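Local coordinates for acetoin utilization protein (PDB 2Q04) that probably acts as a GNAT-type acetyltransferase linked to acetoin utilization, at residues A[19-24]-A[62-67]; A[29-34]-A[51-56]; A[74-79]-A[115-120]. One frame throughout, in Å; residues are numbered along the deposited sequence.

Overall arrangement
Three contacts build up the N-terminal part of the mixed sheet and both its faces. Interaction 1 pairs strands 19-23 and 62-68. Interaction 2, between helices 27-30 and 45-56, falls along the chain between those two strands. Interaction 3 follows, setting helix 112-121 on strand 71-79, the sheet neighbour of 62-68. The centres of interactions 1 and 3 are about 7 Å apart, of 1 and 2 about 11 Å, and of 2 and 3 about 14 Å. Ile63 and Thr77 face Leu52, whereas Ile21 and Val76 face helix 112-121, so helices cover the sheet on both faces, consistent with the layered alpha/beta fold of GNAT acetyltransferases.

Interaction 1. Residues A[19-24]-A[62-67]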
loop_
_atom_site.group_PDB
_atom_site.type_symbol
_atom_site.label_atom_id
_atom_site.label_comp_id
_atom_site.label_asym_id
_atom_site.label_seq_id
_atom_site.Cartn_x
_atom_site.Cartn_y
_atom_site.Cartn_z
ATOM N N VAL A 19 14.551 7.572 11.582
ATOM C CA VAL A 19 14.245 7.095 10.232
ATOM C C VAL A 19 13.514 8.183 9.465
ATOM O O VAL A 19 12.559 8.766 9.966
ATOM C CB VAL A 19 13.338 5.796 10.273
ATOM C CG1 VAL A 19 13.060 5.295 8.871
ATOM C CG2 VAL A 19 13.996 4.702 11.114
ATOM N N GLU A 20 13.971 8.463 8.252
ATOM C CA GLU A 20 13.349 9.486 7.434
ATOM C C GLU A 20 12.222 8.886 6.624
ATOM O O GLU A 20 12.422 7.933 5.839
ATOM C CB GLU A 20 14.374 10.152 6.516
ATOM C CG GLU A 20 15.645 10.600 7.231
ATOM C CD GLU A 20 15.366 11.350 8.530
ATOM O OE1 GLU A 20 14.458 12.210 8.545
ATOM O OE2 GLU A 20 16.058 11.078 9.535
ATOM N N ILE A 21 11.026 9.410 6.844
ATOM C CA ILE A 21 9.841 8.941 6.162
ATOM C C ILE A 21 9.374 10.012 5.208
ATOM O O ILE A 21 8.929 11.074 5.626
ATOM C CB ILE A 21 8.749 8.593 7.161
ATOM C CG1 ILE A 21 9.245 7.451 8.060
ATOM C CG2 ILE A 21 7.459 8.182 6.429
ATOM C CD1 ILE A 21 8.322 7.073 9.098
ATOM N N GLU A 22 9.491 9.734 3.912
ATOM C CA GLU A 22 9.315 10.757 2.920
ATOM C C GLU A 22 8.863 10.207 1.570
ATOM O O GLU A 22 9.165 9.067 1.211
ATOM C CB GLU A 22 10.629 11.506 2.740
ATOM C CG GLU A 22 11.771 10.612 2.216
ATOM C CD GLU A 22 13.112 11.284 2.252
ATOM O OE1 GLU A 22 13.383 12.038 3.209
ATOM O OE2 GLU A 22 13.923 11.024 1.346
ATOM N N GLY A 23 8.204 11.069 0.799
ATOM C CA GLY A 23 7.798 10.747 -0.556
ATOM C C GLY A 23 6.615 11.600 -0.976
ATOM O O GLY A 23 6.108 12.392 -0.171
ATOM N N PRO A 24 6.132 11.416 -2.238
ATOM C CA PRO A 24 6.664 10.437 -3.204
ATOM C C PRO A 24 8.090 10.767 -3.693
ATOM O O PRO A 24 8.416 11.938 -3.956
ATOM C CB PRO A 24 5.656 10.503 -4.377
ATOM C CG PRO A 24 4.475 11.262 -3.850
ATOM C CD PRO A 24 4.980 12.156 -2.788
ATOM N N ARG A 62 3.386 6.393 -6.906
ATOM C CA ARG A 62 3.956 7.043 -5.727
ATOM C C ARG A 62 4.663 6.028 -4.849
ATOM O O ARG A 62 4.068 5.010 -4.436
ATOM C CB ARG A 62 2.867 7.726 -4.907
ATOM C CG ARG A 62 2.114 8.750 -5.650
ATOM C CD ARG A 62 1.215 9.514 -4.757
ATOM N NE ARG A 62 0.603 10.631 -5.466
ATOM C CZ ARG A 62 0.136 11.737 -4.883
ATOM N NH1 ARG A 62 0.230 11.895 -3.565
ATOM N NH2 ARG A 62 -0.398 12.702 -5.625
ATOM N N ILE A 63 5.921 6.315 -4.533
ATOM C CA ILE A 63 6.698 5.487 -3.621
ATOM C C ILE A 63 7.135 6.335 -2.422
ATOM O O ILE A 63 7.898 7.269 -2.565
ATOM C CB ILE A 63 7.968 4.905 -4.319
ATOM C CG1 ILE A 63 7.582 4.028 -5.537
ATOM C CG2 ILE A 63 8.819 4.106 -3.314
ATOM C CD1 ILE A 63 6.853 2.735 -5.181
ATOM N N ILE A 64 6.566 6.047 -1.265
ATOM C CA ILE A 64 6.991 6.668 -0.029
ATOM C C ILE A 64 7.888 5.667 0.695
ATOM O O ILE A 64 7.575 4.467 0.750
ATOM C CB ILE A 64 5.768 7.060 0.873
ATOM C CG1 ILE A 64 5.038 8.287 0.290
ATOM C CG2 ILE A 64 6.225 7.365 2.308
ATOM C CD1 ILE A 64 4.390 8.048 -1.068
ATOM N N ILE A 65 9.014 6.151 1.222
ATOM C CA ILE A 65 10.038 5.267 1.799
ATOM C C ILE A 65 10.359 5.598 3.246
ATOM O O ILE A 65 10.210 6.731 3.674
ATOM C CB ILE A 65 11.345 5.346 0.999
ATOM C CG1 ILE A 65 11.928 6.781 1.050
ATOM C CG2 ILE A 65 11.108 4.906 -0.441
ATOM C CD1 ILE A 65 13.282 6.906 0.424
ATOM N N ALA A 66 10.734 4.567 4.003
ATOM C CA ALA A 66 11.329 4.738 5.322
ATOM C C ALA A 66 12.806 4.477 5.139
ATOM O O ALA A 66 13.200 3.395 4.702
ATOM C CB ALA A 66 10.739 3.775 6.305
ATOM N N ARG A 67 13.626 5.472 5.476
ATOM C CA ARG A 67 14.998 5.501 5.027
ATOM C C ARG A 67 15.989 5.874 6.142
ATOM O O ARG A 67 15.687 6.685 7.013
ATOM C CB ARG A 67 15.113 6.509 3.870
ATOM C CG ARG A 67 16.485 6.675 3.314
ATOM C CD ARG A 67 16.511 7.729 2.195
ATOM N NE ARG A 67 16.039 9.054 2.640
ATOM C CZ ARG A 67 16.744 9.892 3.423
ATOM N NH1 ARG A 67 17.897 9.517 3.944
ATOM N NH2 ARG A 67 16.251 11.081 3.736
#
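Arg62 lays its aliphatic stem alongside the ring of Pro24, both side chains pointing the same way, with Arg62 CD 3.8 Å from Pro24 CG. The stem is extended from CG to NE, and the guanidinium at its end pairs with Asp123. Ile63 turns its side chain away, toward Leu52 and Ile55, but its carbonyl oxygen still meets segment 19-24: Pro24 CA makes a CA-H...O contact with Ile63 O at 3.5 Å. Ile64 rests CG1 on Gly23 CA and brings CD1 up to Pro24. No side chain fits on Gly23 here, because a CB would fall 2.7 Å from Ile64 CA and also jam against the preceding carbonyl oxygen. Ile65 and Glu22 form a hydrogen-bonded antiparallel pair; Ile65 N reaches Glu22 O at 2.9 Å with a nearly straight N-H...O angle of 171°, and Glu22 N returns a bond to Ile65 O. Strand 19-23 lies between 8-12 and 62-68, antiparallel to both, in the mixed sheet of a GNAT-like fold. Ala66, in a non-hydrogen-bonded pair with Ile21, sets its CB 3.8 Å from Val19 CG1 on the face packed by helix 112-121. Arg67 bonds its backbone both ways to Glu20. A bend at chi3 (58°) places NE for a side-on salt bridge of two hydrogen bonds, Arg67 NE to Glu22 OE2 at 3.2 Å and Arg67 NH2 to Glu22 OE1 at 3.1 Å, both from above the carboxylate, whose plane lies 57° from the guanidinium. Glu20 CB lies over one guanidinium face, 3.5 Å from Arg67 NH2. An alanine in place of Glu22 would probably leave Arg67 NE and NH2 without their carboxylate mate and the guanidinium freer to turn, though NH1 could still bond Gly69 O. Glu20 directs its own carboxylate elsewhere, OE1 bonding to Thr11 and His9.

Interaction 2. Residues A[29-34]-A[51-56]; sequences ILATYK and ALVEIA
Leu30 pushes one methyl, CD1, into a shallow hollow on helix 45-56 bounded by Leu52 and Ala56. The hollow is shaped by two residues one helical turn apart: Leu30 CD1 lies 3.7 Å from Ala56 CB and equally 3.7 Å from Leu52 O, with Leu52 CB further out at 4.4 Å. CD1 stands anti to CA (chi2 -177°), which extends the side chain so that this methyl leads the approach. The methyl abuts an oxygen that already accepts the helical bond from Ala56 N.

The complementary bump comes from the other side. With Val53 CG1 anti to the backbone N (chi1 169°), CG2 is left anti to the carbonyl carbon and enters the notch between Leu30 and Ala31: Val53 CG2 is 4.0 Å from Leu30 CB and 4.0 Å from Ala31 N, with Ala31 CB 4.3 Å from the same methyl. One methyl from each segment thus sits against a depression in the other, and the CA atoms of Leu30 and Val53 come within 5.9 Å. The small side chains of Ala31 and Ala56 take part through a single methyl each, consistent with the close approach of the backbones.

The chain turns at this point, since a type I beta turn runs from Leu30 to Tyr33. In the fold, the contact brings together two helices against the sheet face on which Leu30 touches Ile63 and Ile72. This is consistent with the two helices between the first two core strands of GNAT proteins, here probably 19-23 and 62-68. Beside the patch two bonds link the same helices, Leu30 O to His49 and Val53 O to Ser27. Between the two segments themselves no hydrogen bond forms, and 177 Å² is buried; their direct cohesion therefore rests on methyl packing and fit of shape.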
loop_
_atom_site.group_PDB
_atom_site.type_symbol
_atom_site.label_atom_id
_atom_site.label_comp_id
_atom_site.label_asym_id
_atom_site.label_seq_id
_atom_site.Cartn_x
_atom_site.Cartn_y
_atom_site.Cartn_z
ATOM N N ILE A 29 15.969 9.453 -8.010
ATOM C CA ILE A 29 16.507 9.424 -6.651
ATOM C C ILE A 29 16.418 8.012 -6.034
ATOM O O ILE A 29 17.343 7.570 -5.361
ATOM C CB ILE A 29 15.793 10.473 -5.712
ATOM C CG1 ILE A 29 16.393 11.890 -5.912
ATOM C CG2 ILE A 29 15.956 10.083 -4.254
ATOM C CD1 ILE A 29 15.854 12.646 -7.107
ATOM N N LEU A 30 15.305 7.315 -6.277
ATOM C CA LEU A 30 15.125 5.930 -5.760
ATOM C C LEU A 30 16.225 4.990 -6.217
ATOM O O LEU A 30 16.615 4.081 -5.484
ATOM C CB LEU A 30 13.782 5.353 -6.196
ATOM C CG LEU A 30 12.587 5.624 -5.295
ATOM C CD1 LEU A 30 11.359 4.907 -5.842
ATOM C CD2 LEU A 30 12.873 5.184 -3.849
ATOM N N ALA A 31 16.692 5.180 -7.452
ATOM C CA ALA A 31 17.713 4.309 -8.038
ATOM C C ALA A 31 19.053 4.422 -7.317
ATOM O O ALA A 31 19.870 3.505 -7.373
ATOM C CB ALA A 31 17.886 4.626 -9.511
ATOM N N THR A 32 19.279 5.556 -6.649
ATOM C CA THR A 32 20.546 5.799 -5.937
ATOM C C THR A 32 20.558 5.151 -4.535
ATOM O O THR A 32 21.622 4.954 -3.947
ATOM C CB THR A 32 20.827 7.304 -5.792
ATOM O OG1 THR A 32 19.811 7.909 -4.986
ATOM C CG2 THR A 32 20.867 7.981 -7.161
ATOM N N TYR A 33 19.374 4.837 -4.008
ATOM C CA TYR A 33 19.275 4.189 -2.705
ATOM C C TYR A 33 19.505 2.683 -2.832
ATOM O O TYR A 33 19.722 2.168 -3.927
ATOM C CB TYR A 33 17.904 4.459 -2.063
ATOM C CG TYR A 33 17.593 5.927 -1.828
ATOM C CD1 TYR A 33 18.541 6.784 -1.284
ATOM C CD2 TYR A 33 16.326 6.431 -2.080
ATOM C CE1 TYR A 33 18.252 8.127 -1.059
ATOM C CE2 TYR A 33 16.019 7.764 -1.840
ATOM C CZ TYR A 33 16.984 8.607 -1.330
ATOM O OH TYR A 33 16.680 9.928 -1.096
ATOM N N LYS A 34 19.477 1.990 -1.697
ATOM C CA LYS A 34 19.690 0.551 -1.659
ATOM C C LYS A 34 18.643 -0.118 -0.769
ATOM O O LYS A 34 18.576 0.153 0.420
ATOM C CB LYS A 34 21.092 0.245 -1.121
ATOM C CG LYS A 34 21.421 -1.244 -1.037
ATOM C CD LYS A 34 22.885 -1.475 -0.672
ATOM C CE LYS A 34 23.255 -2.956 -0.748
ATOM N NZ LYS A 34 24.716 -3.190 -0.524
ATOM N N ALA A 51 11.461 -2.729 -9.181
ATOM C CA ALA A 51 10.004 -2.605 -9.206
ATOM C C ALA A 51 9.534 -1.277 -8.599
ATOM O O ALA A 51 8.559 -0.694 -9.055
ATOM C CB ALA A 51 9.361 -3.777 -8.467
ATOM N N LEU A 52 10.202 -0.833 -7.538
ATOM C CA LEU A 52 9.844 0.437 -6.882
ATOM C C LEU A 52 10.185 1.607 -7.784
ATOM O O LEU A 52 9.406 2.557 -7.907
ATOM C CB LEU A 52 10.584 0.584 -5.541
ATOM C CG LEU A 52 10.308 -0.496 -4.478
ATOM C CD1 LEU A 52 11.178 -0.256 -3.240
ATOM C CD2 LEU A 52 8.822 -0.551 -4.100
ATOM N N VAL A 53 11.356 1.537 -8.410
ATOM C CA VAL A 53 11.794 2.567 -9.330
ATOM C C VAL A 53 10.799 2.707 -10.484
ATOM O O VAL A 53 10.408 3.818 -10.846
ATOM C CB VAL A 53 13.203 2.245 -9.904
ATOM C CG1 VAL A 53 13.541 3.177 -11.047
ATOM C CG2 VAL A 53 14.269 2.338 -8.802
ATOM N N GLU A 54 10.375 1.570 -11.037
ATOM C CA GLU A 54 9.433 1.556 -12.151
ATOM C C GLU A 54 8.106 2.155 -11.772
ATOM O O GLU A 54 7.519 2.891 -12.539
ATOM C CB GLU A 54 9.225 0.140 -12.648
ATOM C CG GLU A 54 10.334 -0.357 -13.550
ATOM C CD GLU A 54 10.151 -1.792 -13.955
ATOM O OE1 GLU A 54 9.235 -2.456 -13.413
ATOM O OE2 GLU A 54 10.925 -2.266 -14.818
ATOM N N ILE A 55 7.614 1.806 -10.598
ATOM C CA ILE A 55 6.368 2.361 -10.110
ATOM C C ILE A 55 6.471 3.887 -9.990
ATOM O O ILE A 55 5.584 4.609 -10.441
ATOM C CB ILE A 55 5.981 1.761 -8.740
ATOM C CG1 ILE A 55 5.528 0.300 -8.907
ATOM C CG2 ILE A 55 4.870 2.584 -8.089
ATOM C CD1 ILE A 55 5.355 -0.459 -7.575
ATOM N N ALA A 56 7.578 4.366 -9.410
ATOM C CA ALA A 56 7.806 5.805 -9.238
ATOM C C ALA A 56 7.773 6.540 -10.569
ATOM O O ALA A 56 7.408 7.711 -10.625
ATOM C CB ALA A 56 9.115 6.040 -8.555
#

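Interaction 3. Residues A[74-79]-A[115-120]; sequences GYVTFL and KLLEVS
Val76 and Leu116 make the central apolar contact, their side chains sliding past each other in opposite directions, with Val76 CG1 3.8 Å from Leu116 CG. The second methyl of the valine, CG2, meets Leu117 CD2 at 4.3 Å. Leu116 CD2 meanwhile reaches the strand backbone, 3.5 Å from Tyr75 O. The axes of strand segment 74-79 and helix segment 115-120 approach to 8.6 Å at a signed crossing angle of -42°, and the CB atoms of Val76 and Phe78 both point toward the helix.

Polar against apolar contacts centre on Ser120. Its OG lies 3.4 Å from Val76 CG1 and also 3.4 Å from Phe78 CE2, at the edge of the ring and near its plane, while Ser120 CB rests against CE2 and CZ. The hydroxyl stands beside the backbone N (chi1 -69°), from where Ser120 OG donates to Leu116 O at 2.9 Å. Ser120 N donates to the same oxygen, the two donors arriving from opposite faces of the carbonyl plane.

In the fold, this is the packing of helix 112-121 on strand 71-79, with Leu98 of strand 95-103 alongside Val76, Phe78 and Leu117. The other face of the strand, with Tyr75 and Thr77, meets helix 45-56. In GNAT relatives the start of the equivalent helix usually lies at the pyrophosphate of acetyl-CoA.

No hydrogen bond joins the two segments; the buried serine hydroxyl is instead satisfied within its own helix, which probably lowers the cost of placing a polar atom against a valine methyl and a phenylalanine edge.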
loop_
_atom_site.group_PDB
_atom_site.type_symbol
_atom_site.label_atom_id
_atom_site.label_comp_id
_atom_site.label_asym_id
_atom_site.label_seq_id
_atom_site.Cartn_x
_atom_site.Cartn_y
_atom_site.Cartn_z
ATOM N N GLY A 74 12.041 0.320 4.522
ATOM C CA GLY A 74 10.616 0.176 4.428
ATOM C C GLY A 74 10.063 1.040 3.316
ATOM O O GLY A 74 10.696 2.002 2.897
ATOM N N TYR A 75 8.878 0.691 2.832
ATOM C CA TYR A 75 8.247 1.443 1.767
ATOM C C TYR A 75 6.757 1.171 1.702
ATOM O O TYR A 75 6.259 0.202 2.279
ATOM C CB TYR A 75 8.875 1.087 0.425
ATOM C CG TYR A 75 8.683 -0.366 0.031
ATOM C CD1 TYR A 75 7.501 -0.795 -0.575
ATOM C CD2 TYR A 75 9.690 -1.312 0.257
ATOM C CE1 TYR A 75 7.320 -2.128 -0.936
ATOM C CE2 TYR A 75 9.519 -2.645 -0.100
ATOM C CZ TYR A 75 8.331 -3.048 -0.698
ATOM O OH TYR A 75 8.150 -4.359 -1.057
ATOM N N VAL A 76 6.051 2.032 0.982
ATOM C CA VAL A 76 4.666 1.815 0.671
ATOM C C VAL A 76 4.424 2.347 -0.730
ATOM O O VAL A 76 4.915 3.431 -1.079
ATOM C CB VAL A 76 3.721 2.504 1.700
ATOM C CG1 VAL A 76 3.930 4.010 1.709
ATOM C CG2 VAL A 76 2.273 2.165 1.399
ATOM N N THR A 77 3.705 1.559 -1.554
ATOM C CA THR A 77 3.540 1.878 -2.988
ATOM C C THR A 77 2.107 2.218 -3.347
ATOM O O THR A 77 1.169 1.712 -2.741
ATOM C CB THR A 77 3.975 0.704 -3.877
ATOM O OG1 THR A 77 2.991 -0.338 -3.819
ATOM C CG2 THR A 77 5.319 0.165 -3.439
ATOM N N PHE A 78 1.953 3.092 -4.350
ATOM C CA PHE A 78 0.644 3.447 -4.879
ATOM C C PHE A 78 0.716 3.484 -6.363
ATOM O O PHE A 78 1.669 4.012 -6.928
ATOM C CB PHE A 78 0.198 4.811 -4.370
ATOM C CG PHE A 78 0.055 4.879 -2.921
ATOM C CD1 PHE A 78 -1.164 4.610 -2.319
ATOM C CD2 PHE A 78 1.147 5.197 -2.116
ATOM C CE1 PHE A 78 -1.298 4.657 -0.931
ATOM C CE2 PHE A 78 1.020 5.251 -0.741
ATOM C CZ PHE A 78 -0.206 4.986 -0.146
ATOM N N LEU A 79 -0.290 2.915 -7.009
ATOM C CA LEU A 79 -0.386 2.926 -8.461
ATOM C C LEU A 79 -1.765 2.466 -8.852
ATOM O O LEU A 79 -2.554 2.048 -7.991
ATOM C CB LEU A 79 0.678 2.003 -9.087
ATOM C CG LEU A 79 0.579 0.495 -8.786
ATOM C CD1 LEU A 79 1.531 -0.281 -9.688
ATOM C CD2 LEU A 79 0.858 0.189 -7.300
ATOM N N LYS A 115 3.384 5.551 10.133
ATOM C CA LYS A 115 3.939 6.815 9.621
ATOM C C LYS A 115 4.082 6.806 8.132
ATOM O O LYS A 115 3.923 7.824 7.483
ATOM C CB LYS A 115 5.295 7.107 10.252
ATOM C CG LYS A 115 5.223 7.943 11.484
ATOM C CD LYS A 115 4.979 9.415 11.154
ATOM C CE LYS A 115 5.025 10.272 12.405
ATOM N NZ LYS A 115 4.967 11.715 12.093
ATOM N N LEU A 116 4.500 5.684 7.602
ATOM C CA LEU A 116 4.587 5.513 6.174
ATOM C C LEU A 116 3.244 5.907 5.548
ATOM O O LEU A 116 3.202 6.641 4.557
ATOM C CB LEU A 116 4.909 4.054 5.854
ATOM C CG LEU A 116 6.044 3.734 4.889
ATOM C CD1 LEU A 116 7.179 4.646 5.032
ATOM C CD2 LEU A 116 6.496 2.293 5.123
ATOM N N LEU A 117 2.144 5.463 6.170
ATOM C CA LEU A 117 0.800 5.774 5.675
ATOM C C LEU A 117 0.428 7.237 5.933
ATOM O O LEU A 117 -0.217 7.869 5.097
ATOM C CB LEU A 117 -0.248 4.849 6.317
ATOM C CG LEU A 117 -0.219 3.353 5.915
ATOM C CD1 LEU A 117 -1.187 2.549 6.788
ATOM C CD2 LEU A 117 -0.545 3.167 4.444
ATOM N N GLU A 118 0.829 7.767 7.096
ATOM C CA GLU A 118 0.562 9.179 7.436
ATOM C C GLU A 118 1.151 10.122 6.390
ATOM O O GLU A 118 0.468 10.998 5.880
ATOM C CB GLU A 118 1.147 9.534 8.810
ATOM C CG GLU A 118 0.305 9.098 9.999
ATOM C CD GLU A 118 0.918 9.529 11.345
ATOM O OE1 GLU A 118 1.534 10.630 11.406
ATOM O OE2 GLU A 118 0.774 8.775 12.336
ATOM N N VAL A 119 2.437 9.952 6.111
ATOM C CA VAL A 119 3.140 10.804 5.164
ATOM C C VAL A 119 2.561 10.652 3.754
ATOM O O VAL A 119 2.551 11.605 2.969
ATOM C CB VAL A 119 4.659 10.480 5.147
ATOM C CG1 VAL A 119 5.375 11.272 4.049
ATOM C CG2 VAL A 119 5.272 10.775 6.501
ATOM N N SER A 120 2.058 9.460 3.449
ATOM C CA SER A 120 1.419 9.206 2.166
ATOM C C SER A 120 0.128 10.030 1.998
ATOM O O SER A 120 -0.163 10.508 0.904
ATOM C CB SER A 120 1.112 7.710 2.004
ATOM O OG SER A 120 2.304 6.953 1.848
#